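Local atomic coordinates of putative iron-uptake ABC transport system,periplasmic iron-binding protein (Campylobacter jejuni, PDB entry 1Y4T), a protein that binds ferric iron and probably delivers it in the periplasm to an ABC-type iron-uptake transporter. Residues Lys101-Ile106 / Arg229-Asn234; Trp163-Leu168 / Asp313-Arg318; Gln182-Phe187 / Pro210-Val215. All coordinates share one frame; numbering follows the deposited sequence.

Interaction 1. Residues Lys101-Ile106 / Arg229-Asn234; sequences KRARII and RGTHIN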
ATOM      1  N   LYS A 101       4.492   2.337  -6.222  1.00 12.63           N
ATOM      2  CA  LYS A 101       3.775   1.083  -6.329  1.00 13.56           C
ATOM      3  C   LYS A 101       4.241   0.071  -5.305  1.00 11.81           C
ATOM      4  O   LYS A 101       5.388   0.093  -4.891  1.00 11.91           O
ATOM      5  CB  LYS A 101       4.087   0.466  -7.661  1.00 13.88           C
ATOM      6  CG  LYS A 101       2.936   0.008  -8.337  1.00 21.58           C
ATOM      7  CD  LYS A 101       2.635   0.969  -9.459  1.00 26.62           C
ATOM      8  CE  LYS A 101       2.292   0.197 -10.726  1.00 29.60           C
ATOM      9  NZ  LYS A 101       3.415  -0.634 -11.271  1.00 32.15           N
ATOM     10  N   ARG A 102       3.348  -0.843  -4.955  1.00 10.41           N
ATOM     11  CA  ARG A 102       3.680  -1.959  -4.110  1.00 10.24           C
ATOM     12  C   ARG A 102       2.802  -3.144  -4.484  1.00 10.77           C
ATOM     13  O   ARG A 102       1.705  -2.976  -5.006  1.00 10.95           O
ATOM     14  CB  ARG A 102       3.529  -1.572  -2.631  1.00 10.42           C
ATOM     15  CG  ARG A 102       2.201  -0.935  -2.247  1.00 10.76           C
ATOM     16  CD  ARG A 102       2.191   0.581  -2.138  1.00 11.38           C
ATOM     17  NE  ARG A 102       3.108   1.131  -1.150  1.00 11.92           N
ATOM     18  CZ  ARG A 102       2.913   1.132   0.168  1.00 12.59           C
ATOM     19  NH1 ARG A 102       1.830   0.578   0.716  1.00 10.14           N
ATOM     20  NH2 ARG A 102       3.845   1.663   0.962  1.00 12.53           N
ATOM     21  N   ALA A 103       3.308  -4.345  -4.249  1.00 10.42           N
ATOM     22  CA  ALA A 103       2.572  -5.547  -4.591  1.00 10.38           C
ATOM     23  C   ALA A 103       2.220  -6.302  -3.321  1.00  9.89           C
ATOM     24  O   ALA A 103       3.055  -6.465  -2.446  1.00  9.57           O
ATOM     25  CB  ALA A 103       3.383  -6.406  -5.533  1.00  9.98           C
ATOM     26  N   ARG A 104       0.960  -6.722  -3.187  1.00 10.49           N
ATOM     27  CA  ARG A 104       0.583  -7.565  -2.062  1.00 11.12           C
ATOM     28  C   ARG A 104       0.711  -9.027  -2.477  1.00 11.24           C
ATOM     29  O   ARG A 104      -0.046  -9.534  -3.296  1.00  9.90           O
ATOM     30  CB  ARG A 104      -0.821  -7.237  -1.554  1.00 11.94           C
ATOM     31  CG  ARG A 104      -1.077  -7.664  -0.127  1.00 11.69           C
ATOM     32  CD  ARG A 104      -2.126  -6.836   0.570  1.00 11.30           C
ATOM     33  NE  ARG A 104      -2.206  -7.148   1.984  1.00 13.39           N
ATOM     34  CZ  ARG A 104      -1.309  -6.769   2.893  1.00 12.97           C
ATOM     35  NH1 ARG A 104      -0.249  -6.055   2.541  1.00 12.33           N
ATOM     36  NH2 ARG A 104      -1.487  -7.085   4.150  1.00 14.41           N
ATOM     37  N   ILE A 105       1.698  -9.688  -1.893  1.00 11.29           N
ATOM     38  CA  ILE A 105       2.105 -11.018  -2.286  1.00 11.25           C
ATOM     39  C   ILE A 105       1.876 -11.995  -1.137  1.00 11.07           C
ATOM     40  O   ILE A 105       1.300 -11.625  -0.118  1.00 11.12           O
ATOM     41  CB  ILE A 105       3.565 -10.988  -2.771  1.00 10.85           C
ATOM     42  CG1 ILE A 105       4.520 -10.410  -1.713  1.00 10.79           C
ATOM     43  CG2 ILE A 105       3.650 -10.149  -4.013  1.00 11.45           C
ATOM     44  CD1 ILE A 105       4.707 -11.301  -0.500  1.00 11.92           C
ATOM     45  N   ILE A 106       2.216 -13.259  -1.377  1.00 12.47           N
ATOM     46  CA  ILE A 106       2.142 -14.323  -0.381  1.00 12.33           C
ATOM     47  C   ILE A 106       3.566 -14.784  -0.145  1.00 12.52           C
ATOM     48  O   ILE A 106       4.238 -15.220  -1.077  1.00 12.70           O
ATOM     49  CB  ILE A 106       1.273 -15.498  -0.886  1.00 12.73           C
ATOM     50  CG1 ILE A 106      -0.131 -15.006  -1.263  1.00 12.47           C
ATOM     51  CG2 ILE A 106       1.171 -16.557   0.192  1.00 11.97           C
ATOM     52  CD1 ILE A 106      -0.994 -16.018  -2.017  1.00 12.57           C
ATOM     53  N   ARG A 229      -4.417 -13.436 -14.288  1.00 16.08           N
ATOM     54  CA  ARG A 229      -4.541 -11.989 -14.343  1.00 15.77           C
ATOM     55  C   ARG A 229      -3.355 -11.202 -13.816  1.00 15.37           C
ATOM     56  O   ARG A 229      -3.249 -10.012 -14.088  1.00 15.69           O
ATOM     57  CB  ARG A 229      -5.791 -11.513 -13.590  1.00 16.79           C
ATOM     58  CG  ARG A 229      -5.922 -11.906 -12.126  1.00 16.30           C
ATOM     59  CD  ARG A 229      -7.092 -11.166 -11.476  1.00 17.04           C
ATOM     60  NE  ARG A 229      -7.141 -11.303 -10.032  1.00 17.59           N
ATOM     61  CZ  ARG A 229      -7.939 -12.122  -9.363  1.00 18.35           C
ATOM     62  NH1 ARG A 229      -8.761 -12.966  -9.989  1.00 18.08           N
ATOM     63  NH2 ARG A 229      -7.901 -12.107  -8.040  1.00 20.02           N
ATOM     64  N   GLY A 230      -2.523 -11.835 -13.014  1.00 14.51           N
ATOM     65  CA  GLY A 230      -1.367 -11.174 -12.414  1.00 13.72           C
ATOM     66  C   GLY A 230      -1.609 -10.666 -10.991  1.00 13.44           C
ATOM     67  O   GLY A 230      -2.710 -10.694 -10.467  1.00 13.32           O
ATOM     68  N   THR A 231      -0.532 -10.186 -10.387  1.00 12.42           N
ATOM     69  CA  THR A 231      -0.475  -9.801  -8.985  1.00 12.49           C
ATOM     70  C   THR A 231      -1.142  -8.460  -8.688  1.00 12.37           C
ATOM     71  O   THR A 231      -1.100  -7.517  -9.505  1.00 12.95           O
ATOM     72  CB  THR A 231       1.015  -9.804  -8.567  1.00 12.65           C
ATOM     73  OG1 THR A 231       1.533 -11.138  -8.659  1.00 11.14           O
ATOM     74  CG2 THR A 231       1.231  -9.382  -7.116  1.00 15.00           C
ATOM     75  N   HIS A 232      -1.757  -8.395  -7.510  1.00 12.27           N
ATOM     76  CA  HIS A 232      -2.381  -7.208  -6.974  1.00 10.80           C
ATOM     77  C   HIS A 232      -1.365  -6.126  -6.690  1.00 11.71           C
ATOM     78  O   HIS A 232      -0.432  -6.332  -5.876  1.00  9.85           O
ATOM     79  CB  HIS A 232      -3.133  -7.515  -5.667  1.00 11.84           C
ATOM     80  CG  HIS A 232      -3.824  -6.309  -5.090  1.00 11.82           C
ATOM     81  ND1 HIS A 232      -3.448  -5.719  -3.902  1.00 15.81           N
ATOM     82  CD2 HIS A 232      -4.855  -5.575  -5.561  1.00 10.82           C
ATOM     83  CE1 HIS A 232      -4.214  -4.659  -3.676  1.00 10.17           C
ATOM     84  NE2 HIS A 232      -5.082  -4.553  -4.668  1.00 15.65           N
ATOM     85  N   ILE A 233      -1.543  -4.994  -7.373  1.00 11.36           N
ATOM     86  CA  ILE A 233      -0.783  -3.774  -7.146  1.00 13.08           C
ATOM     87  C   ILE A 233      -1.663  -2.747  -6.432  1.00 12.83           C
ATOM     88  O   ILE A 233      -2.856  -2.597  -6.725  1.00 13.28           O
ATOM     89  CB  ILE A 233      -0.232  -3.211  -8.485  1.00 13.43           C
ATOM     90  CG1 ILE A 233       0.959  -4.044  -8.970  1.00 17.74           C
ATOM     91  CG2 ILE A 233       0.223  -1.792  -8.378  1.00 15.24           C
ATOM     92  CD1 ILE A 233       0.560  -5.355  -9.483  1.00 22.01           C
ATOM     93  N   ASN A 234      -1.056  -2.059  -5.481  1.00 12.36           N
ATOM     94  CA  ASN A 234      -1.637  -0.923  -4.798  1.00 11.64           C
ATOM     95  C   ASN A 234      -0.623   0.208  -4.879  1.00 12.03           C
ATOM     96  O   ASN A 234       0.498  -0.015  -5.298  1.00 12.45           O
ATOM     97  CB  ASN A 234      -1.937  -1.268  -3.330  1.00 12.11           C
ATOM     98  CG  ASN A 234      -3.049  -0.410  -2.729  1.00 10.12           C
ATOM     99  OD1 ASN A 234      -3.376   0.657  -3.233  1.00 10.39           O
ATOM    100  ND2 ASN A 234      -3.602  -0.867  -1.613  1.00 12.95           N
TER
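R102 and N234 form the hydrogen-bonded pair where these two antiparallel strands meet. R102 N donates to N234 O at 3.0 Å, and N234 N returns the bond to R102 O at 2.9 Å; the second is the straighter, with 171° at the hydrogen. One pair further on, A103 and I233 face each other without hydrogen bonds, their CA atoms 4.6 Å apart. R104 N then reaches H232 O at 3.1 Å, the donor tilted 20° from the carbonyl plane. Two CA-H...O contacts fill in between these bonds, from I233 CA to R102 O and from A103 CA to H232 O.

Side chains alternate between the two faces. With A103 and I233 lies a small apolar group: T231 CG2 sits 4.0 Å from A103 CB and equally near I105 CG2, while its OG1 bonds to P224 O. At the end of the pairing K101 lays its bent chain against I233 CG2, and its NZ goes on to a salt bridge with E293.

R104 CB lies at the edge of the H232 ring, 3.8 Å from ND1; CG stands opposite the backbone N (chi1 -158°), and the extended chain carries the guanidinium to D179. On the face of R102 and N234, the bent R102 chain runs CG and CD past N234 O, and NH2 bonds to Y12 OH and forms a salt bridge with E272. The R102 side chain comes within about 4 Å of the bound iron(III), near the iron ligands Y12 and Y199. The pairing thus joins strands 97-109 and 233-241 of a periplasmic-binding-protein fold, with R102 at the edge of the iron site.

Interaction 2. Residues Trp163-Leu168 / Asp313-Arg318; sequences WAKGVL and DEVGFR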
ATOM      1  N   TRP A 163     -14.034 -16.301  -0.397  1.00 20.36           N
ATOM      2  CA  TRP A 163     -12.622 -16.083  -0.183  1.00 19.58           C
ATOM      3  C   TRP A 163     -12.411 -15.551   1.240  1.00 19.39           C
ATOM      4  O   TRP A 163     -11.589 -16.052   1.977  1.00 19.14           O
ATOM      5  CB  TRP A 163     -12.086 -15.074  -1.211  1.00 19.61           C
ATOM      6  CG  TRP A 163     -10.646 -14.795  -1.037  1.00 19.06           C
ATOM      7  CD1 TRP A 163      -9.623 -15.551  -1.483  1.00 17.10           C
ATOM      8  CD2 TRP A 163     -10.058 -13.695  -0.326  1.00 17.14           C
ATOM      9  NE1 TRP A 163      -8.429 -14.996  -1.105  1.00 18.28           N
ATOM     10  CE2 TRP A 163      -8.674 -13.856  -0.386  1.00 18.28           C
ATOM     11  CE3 TRP A 163     -10.567 -12.581   0.348  1.00 17.93           C
ATOM     12  CZ2 TRP A 163      -7.785 -12.942   0.189  1.00 17.19           C
ATOM     13  CZ3 TRP A 163      -9.680 -11.693   0.935  1.00 16.73           C
ATOM     14  CH2 TRP A 163      -8.312 -11.884   0.849  1.00 18.37           C
ATOM     15  N   ALA A 164     -13.175 -14.546   1.618  1.00 19.50           N
ATOM     16  CA  ALA A 164     -13.003 -13.925   2.922  1.00 19.53           C
ATOM     17  C   ALA A 164     -13.326 -14.910   4.040  1.00 19.68           C
ATOM     18  O   ALA A 164     -12.638 -14.968   5.060  1.00 18.59           O
ATOM     19  CB  ALA A 164     -13.853 -12.698   3.032  1.00 19.65           C
ATOM     20  N   LYS A 165     -14.381 -15.691   3.839  1.00 20.49           N
ATOM     21  CA  LYS A 165     -14.756 -16.735   4.792  1.00 20.80           C
ATOM     22  C   LYS A 165     -13.671 -17.764   4.968  1.00 20.45           C
ATOM     23  O   LYS A 165     -13.390 -18.172   6.093  1.00 20.81           O
ATOM     24  CB  LYS A 165     -16.034 -17.436   4.337  1.00 21.63           C
ATOM     25  CG  LYS A 165     -16.508 -18.535   5.274  1.00 23.10           C
ATOM     26  CD  LYS A 165     -17.860 -19.085   4.846  1.00 29.20           C
ATOM     27  CE  LYS A 165     -18.957 -18.036   4.972  1.00 32.07           C
ATOM     28  NZ  LYS A 165     -20.262 -18.526   4.451  1.00 36.54           N
ATOM     29  N   GLY A 166     -13.074 -18.191   3.855  1.00 20.01           N
ATOM     30  CA  GLY A 166     -12.065 -19.226   3.886  1.00 19.63           C
ATOM     31  C   GLY A 166     -10.790 -18.727   4.533  1.00 19.56           C
ATOM     32  O   GLY A 166     -10.146 -19.443   5.301  1.00 19.67           O
ATOM     33  N   VAL A 167     -10.431 -17.483   4.242  1.00 19.10           N
ATOM     34  CA  VAL A 167      -9.245 -16.896   4.850  1.00 18.83           C
ATOM     35  C   VAL A 167      -9.415 -16.839   6.355  1.00 18.83           C
ATOM     36  O   VAL A 167      -8.517 -17.264   7.110  1.00 19.80           O
ATOM     37  CB  VAL A 167      -8.953 -15.496   4.278  1.00 18.24           C
ATOM     38  CG1 VAL A 167      -7.798 -14.866   5.018  1.00 18.05           C
ATOM     39  CG2 VAL A 167      -8.623 -15.600   2.786  1.00 18.60           C
ATOM     40  N   LEU A 168     -10.553 -16.321   6.806  1.00 19.51           N
ATOM     41  CA  LEU A 168     -10.863 -16.257   8.250  1.00 20.47           C
ATOM     42  C   LEU A 168     -10.704 -17.623   8.918  1.00 20.39           C
ATOM     43  O   LEU A 168     -10.045 -17.758   9.927  1.00 19.93           O
ATOM     44  CB  LEU A 168     -12.290 -15.737   8.486  1.00 20.77           C
ATOM     45  CG  LEU A 168     -12.685 -15.321   9.921  1.00 22.75           C
ATOM     46  CD1 LEU A 168     -14.143 -14.875   9.952  1.00 20.65           C
ATOM     47  CD2 LEU A 168     -12.520 -16.438  10.914  1.00 26.08           C
ATOM     48  N   ASP A 313     -17.112  -7.808   7.268  1.00 19.80           N
ATOM     49  CA  ASP A 313     -18.110  -7.753   8.337  1.00 20.53           C
ATOM     50  C   ASP A 313     -19.039  -8.969   8.414  1.00 20.27           C
ATOM     51  O   ASP A 313     -19.212  -9.557   9.483  1.00 19.65           O
ATOM     52  CB  ASP A 313     -18.984  -6.529   8.118  1.00 21.22           C
ATOM     53  CG  ASP A 313     -18.573  -5.373   8.950  1.00 26.04           C
ATOM     54  OD1 ASP A 313     -17.435  -4.872   8.793  1.00 29.82           O
ATOM     55  OD2 ASP A 313     -19.348  -4.910   9.811  1.00 35.20           O
ATOM     56  N   GLU A 314     -19.651  -9.318   7.283  1.00 20.40           N
ATOM     57  CA  GLU A 314     -20.642 -10.391   7.212  1.00 21.01           C
ATOM     58  C   GLU A 314     -20.040 -11.756   7.488  1.00 21.48           C
ATOM     59  O   GLU A 314     -20.690 -12.621   8.063  1.00 21.41           O
ATOM     60  CB  GLU A 314     -21.347 -10.351   5.847  1.00 21.04           C
ATOM     61  CG  GLU A 314     -22.211  -9.118   5.690  1.00 21.27           C
ATOM     62  CD  GLU A 314     -22.833  -8.950   4.309  1.00 23.88           C
ATOM     63  OE1 GLU A 314     -23.791  -8.170   4.216  1.00 21.48           O
ATOM     64  OE2 GLU A 314     -22.374  -9.575   3.308  1.00 24.21           O
ATOM     65  N   VAL A 315     -18.768 -11.919   7.133  1.00 21.22           N
ATOM     66  CA  VAL A 315     -18.076 -13.180   7.255  1.00 22.18           C
ATOM     67  C   VAL A 315     -17.571 -13.396   8.691  1.00 22.06           C
ATOM     68  O   VAL A 315     -17.396 -14.532   9.118  1.00 21.23           O
ATOM     69  CB  VAL A 315     -16.924 -13.259   6.198  1.00 22.54           C
ATOM     70  CG1 VAL A 315     -15.984 -14.332   6.507  1.00 25.06           C
ATOM     71  CG2 VAL A 315     -17.508 -13.449   4.785  1.00 23.47           C
ATOM     72  N   GLY A 316     -17.337 -12.310   9.431  1.00 22.35           N
ATOM     73  CA  GLY A 316     -17.002 -12.414  10.844  1.00 22.78           C
ATOM     74  C   GLY A 316     -15.638 -11.864  11.240  1.00 22.90           C
ATOM     75  O   GLY A 316     -15.146 -12.161  12.321  1.00 21.81           O
ATOM     76  N   PHE A 317     -15.018 -11.067  10.379  1.00 23.60           N
ATOM     77  CA  PHE A 317     -13.851 -10.293  10.789  1.00 24.54           C
ATOM     78  C   PHE A 317     -14.280  -9.136  11.694  1.00 26.18           C
ATOM     79  O   PHE A 317     -15.443  -8.771  11.736  1.00 25.20           O
ATOM     80  CB  PHE A 317     -13.088  -9.723   9.589  1.00 24.38           C
ATOM     81  CG  PHE A 317     -12.282 -10.732   8.830  1.00 23.74           C
ATOM     82  CD1 PHE A 317     -10.944 -10.956   9.140  1.00 23.92           C
ATOM     83  CD2 PHE A 317     -12.841 -11.418   7.759  1.00 24.37           C
ATOM     84  CE1 PHE A 317     -10.190 -11.873   8.411  1.00 23.30           C
ATOM     85  CE2 PHE A 317     -12.084 -12.331   7.027  1.00 22.78           C
ATOM     86  CZ  PHE A 317     -10.764 -12.560   7.355  1.00 21.36           C
ATOM     87  N   ARG A 318     -13.310  -8.563  12.396  1.00 28.25           N
ATOM     88  CA  ARG A 318     -13.519  -7.463  13.358  1.00 30.23           C
ATOM     89  C   ARG A 318     -14.121  -7.970  14.655  1.00 31.38           C
ATOM     90  O   ARG A 318     -15.311  -8.318  14.728  1.00 34.00           O
ATOM     91  CB  ARG A 318     -14.399  -6.339  12.808  1.00 30.86           C
ATOM     92  CG  ARG A 318     -13.922  -5.735  11.521  1.00 33.02           C
ATOM     93  CD  ARG A 318     -14.598  -4.410  11.211  1.00 37.26           C
ATOM     94  NE  ARG A 318     -16.015  -4.428  11.576  1.00 39.94           N
ATOM     95  CZ  ARG A 318     -16.534  -3.889  12.674  1.00 42.16           C
ATOM     96  NH1 ARG A 318     -15.768  -3.260  13.565  1.00 42.65           N
ATOM     97  NH2 ARG A 318     -17.846  -3.979  12.881  1.00 44.02           N
TER
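L168 and A164 of helix 157-170 pack against V315 and F317 where helix 305-315 ends in a Schellman motif. G316 is its C-prime residue, with positive phi, and the chain turns there so that F317 folds back onto the neighbouring helix. Packing across the contact is chiefly apolar.

The CH-pi contact comes from L168, whose CG stands over one face of the F317 ring, 4.3 Å from the centroid and 13° off the normal. L168 CB approaches the far end of the same ring, 3.7 Å from F317 CZ. V167 CG1 comes in at the ring edge rather than over it. Y312, in the last turn of helix 305-315, meets the F317 ring edge-to-face.

Aliphatic contacts centre on V315, which points at the facing helix and divides its two methyl groups among the residues there. CG2 meets A164 CB at 4.1 Å, while CG1 turns to L168 CD1 at 3.9 Å and also touches K165 CB. L168 is fully extended (chi1 -167°, chi2 -178°), which carries CD1 past V315 to the turn, where it rests against the backbone of G316.

Charged groups keep to the outside. R318 NE bonds to D313 OD1 from above the carboxylate plane, a salt bridge that ties the last modelled residue back to the helix, and E314 pairs with K161 and K310. The rim of the F317 ring also meets backbone: A164 O, already accepting from L168 N within its helix, lies near the ring plane, 3.3 Å from F317 CE2.

Interaction 3. Residues Gln182-Phe187 / Pro210-Val215; sequences QARQVF and PKDVEV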
ATOM      1  N   GLN A 182       3.191 -10.576  10.545  1.00 12.91           N
ATOM      2  CA  GLN A 182       2.834 -11.748   9.797  1.00 13.39           C
ATOM      3  C   GLN A 182       4.096 -12.405   9.274  1.00 12.51           C
ATOM      4  O   GLN A 182       4.209 -13.583   9.323  1.00 12.43           O
ATOM      5  CB  GLN A 182       1.870 -11.420   8.650  1.00 13.36           C
ATOM      6  CG  GLN A 182       0.435 -11.237   9.123  1.00 13.99           C
ATOM      7  CD  GLN A 182       0.127  -9.867   9.659  1.00 14.12           C
ATOM      8  OE1 GLN A 182      -0.343  -9.715  10.818  1.00 13.79           O
ATOM      9  NE2 GLN A 182       0.344  -8.859   8.838  1.00  9.30           N
ATOM     10  N   ALA A 183       5.061 -11.609   8.805  1.00 13.48           N
ATOM     11  CA  ALA A 183       6.350 -12.143   8.345  1.00 13.50           C
ATOM     12  C   ALA A 183       7.118 -12.842   9.483  1.00 14.52           C
ATOM     13  O   ALA A 183       7.739 -13.904   9.282  1.00 14.59           O
ATOM     14  CB  ALA A 183       7.208 -11.005   7.722  1.00 12.46           C
ATOM     15  N   ARG A 184       7.081 -12.261  10.677  1.00 15.01           N
ATOM     16  CA  ARG A 184       7.756 -12.868  11.823  1.00 16.13           C
ATOM     17  C   ARG A 184       7.127 -14.219  12.151  1.00 15.73           C
ATOM     18  O   ARG A 184       7.825 -15.152  12.551  1.00 16.16           O
ATOM     19  CB  ARG A 184       7.660 -11.961  13.033  1.00 16.72           C
ATOM     20  CG  ARG A 184       8.477 -10.706  12.902  1.00 17.58           C
ATOM     21  CD  ARG A 184       8.398  -9.804  14.091  1.00 19.48           C
ATOM     22  NE  ARG A 184       9.177  -8.594  13.853  1.00 18.91           N
ATOM     23  CZ  ARG A 184       8.686  -7.376  13.578  1.00 19.36           C
ATOM     24  NH1 ARG A 184       7.381  -7.123  13.500  1.00 18.72           N
ATOM     25  NH2 ARG A 184       9.523  -6.382  13.385  1.00 19.36           N
ATOM     26  N   GLN A 185       5.818 -14.321  11.982  1.00 15.32           N
ATOM     27  CA  GLN A 185       5.121 -15.581  12.224  1.00 15.66           C
ATOM     28  C   GLN A 185       5.585 -16.662  11.261  1.00 15.73           C
ATOM     29  O   GLN A 185       5.729 -17.819  11.635  1.00 16.95           O
ATOM     30  CB  GLN A 185       3.613 -15.394  12.099  1.00 15.65           C
ATOM     31  CG  GLN A 185       3.021 -14.526  13.192  1.00 15.88           C
ATOM     32  CD  GLN A 185       1.517 -14.484  13.161  1.00 15.26           C
ATOM     33  OE1 GLN A 185       0.844 -15.260  13.878  1.00 20.24           O
ATOM     34  NE2 GLN A 185       0.975 -13.572  12.378  1.00 13.13           N
ATOM     35  N   VAL A 186       5.819 -16.291  10.010  1.00 15.26           N
ATOM     36  CA  VAL A 186       6.320 -17.233   9.009  1.00 15.19           C
ATOM     37  C   VAL A 186       7.760 -17.649   9.299  1.00 15.64           C
ATOM     38  O   VAL A 186       8.124 -18.825   9.138  1.00 16.82           O
ATOM     39  CB  VAL A 186       6.178 -16.635   7.574  1.00 14.86           C
ATOM     40  CG1 VAL A 186       7.022 -17.384   6.569  1.00 15.89           C
ATOM     41  CG2 VAL A 186       4.746 -16.687   7.158  1.00 15.80           C
ATOM     42  N   PHE A 187       8.567 -16.696   9.737  1.00 15.74           N
ATOM     43  CA  PHE A 187       9.945 -16.969  10.148  1.00 15.88           C
ATOM     44  C   PHE A 187       9.963 -17.979  11.306  1.00 16.57           C
ATOM     45  O   PHE A 187      10.726 -18.941  11.298  1.00 15.57           O
ATOM     46  CB  PHE A 187      10.642 -15.665  10.595  1.00 15.82           C
ATOM     47  CG  PHE A 187      11.978 -15.902  11.248  1.00 18.04           C
ATOM     48  CD1 PHE A 187      13.098 -16.185  10.468  1.00 19.61           C
ATOM     49  CD2 PHE A 187      12.112 -15.899  12.629  1.00 20.98           C
ATOM     50  CE1 PHE A 187      14.336 -16.436  11.047  1.00 20.80           C
ATOM     51  CE2 PHE A 187      13.368 -16.160  13.227  1.00 22.61           C
ATOM     52  CZ  PHE A 187      14.479 -16.417  12.425  1.00 22.13           C
ATOM     53  N   PRO A 210      19.084  -6.880  14.021  1.00 18.65           N
ATOM     54  CA  PRO A 210      19.548  -8.183  13.531  1.00 18.74           C
ATOM     55  C   PRO A 210      18.436  -9.246  13.453  1.00 18.42           C
ATOM     56  O   PRO A 210      18.419 -10.070  12.532  1.00 18.74           O
ATOM     57  CB  PRO A 210      20.596  -8.603  14.570  1.00 19.57           C
ATOM     58  CG  PRO A 210      21.026  -7.346  15.239  1.00 20.01           C
ATOM     59  CD  PRO A 210      19.891  -6.385  15.157  1.00 19.29           C
ATOM     60  N   LYS A 211      17.529  -9.227  14.419  1.00 17.47           N
ATOM     61  CA  LYS A 211      16.412 -10.169  14.441  1.00 18.07           C
ATOM     62  C   LYS A 211      15.499  -9.993  13.242  1.00 16.95           C
ATOM     63  O   LYS A 211      15.022 -10.974  12.676  1.00 16.37           O
ATOM     64  CB  LYS A 211      15.641 -10.048  15.740  1.00 18.71           C
ATOM     65  CG  LYS A 211      16.426 -10.591  16.925  1.00 21.80           C
ATOM     66  CD  LYS A 211      15.574 -10.689  18.169  1.00 25.58           C
ATOM     67  CE  LYS A 211      16.361 -11.372  19.273  1.00 26.95           C
ATOM     68  NZ  LYS A 211      15.546 -11.465  20.498  1.00 31.10           N
ATOM     69  N   ASP A 212      15.280  -8.752  12.843  1.00 16.35           N
ATOM     70  CA  ASP A 212      14.470  -8.493  11.650  1.00 16.45           C
ATOM     71  C   ASP A 212      15.204  -8.860  10.367  1.00 15.73           C
ATOM     72  O   ASP A 212      14.568  -9.272   9.419  1.00 15.22           O
ATOM     73  CB  ASP A 212      14.031  -7.055  11.601  1.00 16.87           C
ATOM     74  CG  ASP A 212      12.833  -6.792  12.475  1.00 19.52           C
ATOM     75  OD1 ASP A 212      12.519  -5.614  12.654  1.00 23.02           O
ATOM     76  OD2 ASP A 212      12.128  -7.707  12.972  1.00 23.85           O
ATOM     77  N   VAL A 213      16.532  -8.726  10.359  1.00 14.74           N
ATOM     78  CA  VAL A 213      17.332  -9.169   9.224  1.00 14.49           C
ATOM     79  C   VAL A 213      17.141 -10.657   9.004  1.00 14.15           C
ATOM     80  O   VAL A 213      16.966 -11.088   7.876  1.00 13.96           O
ATOM     81  CB  VAL A 213      18.852  -8.823   9.384  1.00 13.77           C
ATOM     82  CG1 VAL A 213      19.655  -9.433   8.273  1.00 15.35           C
ATOM     83  CG2 VAL A 213      19.043  -7.326   9.393  1.00 12.89           C
ATOM     84  N   GLU A 214      17.139 -11.451  10.074  1.00 15.03           N
ATOM     85  CA  GLU A 214      16.926 -12.891   9.937  1.00 15.84           C
ATOM     86  C   GLU A 214      15.559 -13.191   9.361  1.00 14.86           C
ATOM     87  O   GLU A 214      15.438 -14.042   8.484  1.00 12.83           O
ATOM     88  CB  GLU A 214      17.041 -13.642  11.272  1.00 16.96           C
ATOM     89  CG  GLU A 214      18.436 -13.817  11.811  1.00 22.38           C
ATOM     90  CD  GLU A 214      18.421 -14.553  13.147  1.00 29.77           C
ATOM     91  OE1 GLU A 214      17.912 -15.704  13.195  1.00 33.64           O
ATOM     92  OE2 GLU A 214      18.908 -13.982  14.142  1.00 34.39           O
ATOM     93  N   VAL A 215      14.536 -12.513   9.866  1.00 15.13           N
ATOM     94  CA  VAL A 215      13.167 -12.705   9.377  1.00 14.84           C
ATOM     95  C   VAL A 215      13.116 -12.424   7.894  1.00 14.69           C
ATOM     96  O   VAL A 215      12.651 -13.257   7.126  1.00 13.96           O
ATOM     97  CB  VAL A 215      12.140 -11.793  10.095  1.00 14.88           C
ATOM     98  CG1 VAL A 215      10.793 -11.841   9.391  1.00 15.73           C
ATOM     99  CG2 VAL A 215      12.001 -12.219  11.565  1.00 16.28           C
TER
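R184 and D212 bridge two helices of the periplasmic-binding-protein fold, 179-188 and 210-217, which cross at 72° with their axes 10.0 Å apart over these segments. The contact has a charged side and an apolar side, with V215 between.

On the charged side, the R184 guanidinium grips D212 side-on, two nitrogens converging on one oxygen. NH2 lies 3.0 Å from D212 OD2 and NE 3.2 Å from the same atom; both meet it on the syn side and from the same face of the carboxylate. NH2 also makes a weak bond to D212 OD1. OD2 lies close to the guanidinium plane, but the carboxylate as a whole is turned 38° from it. An outstretched chain from CG to NE brings the guanidinium across to D212, and NH1 forms a salt bridge with a second carboxylate, D181.

Beneath the salt bridge, V215 enters between A183, R184 and F187. Its CG1, opposite the backbone N (chi1 170°), comes 4.0 Å from A183 CB, while CG2 touches R184 CG and turns to the phenyl ring. L204 of helix 198-205 packs against both A183 and V215, linking this helix pair to the helix that carries iron ligands Y199 and Y200.

F187 closes the apolar side by lying along the turn of E214 and V215. Its ring presents a face to V215 N, and V215 CG2 makes an off-centre CH-pi contact, 4.1 Å from the centroid. At the outer end of the ring, F187 CZ lies 3.6 Å from E214 OE1, whose carboxylate stands steeply to the ring plane.

How the interactions relate
From the N terminus, strand 97-109 comes first; it waits 122 residues for its partner at 229-234, and interaction 1 closes that loop near the middle of the molecule, beside the iron. Helix 157-170 leaves from within this loop and meets helix 305-315 only at the end of the modelled chain, so interactions 1 and 2 cross. Interaction 3 closes a short loop of 22 residues, nested inside both others. None of the three touch; their centres lie 21 to 26 Å apart. Interaction 1 joins strands 97-109 and 233-241 at the metal site, interaction 2 fastens the C-terminal helix 305-315 to helix 157-170, and interaction 3 joins helices 179-188 and 210-217.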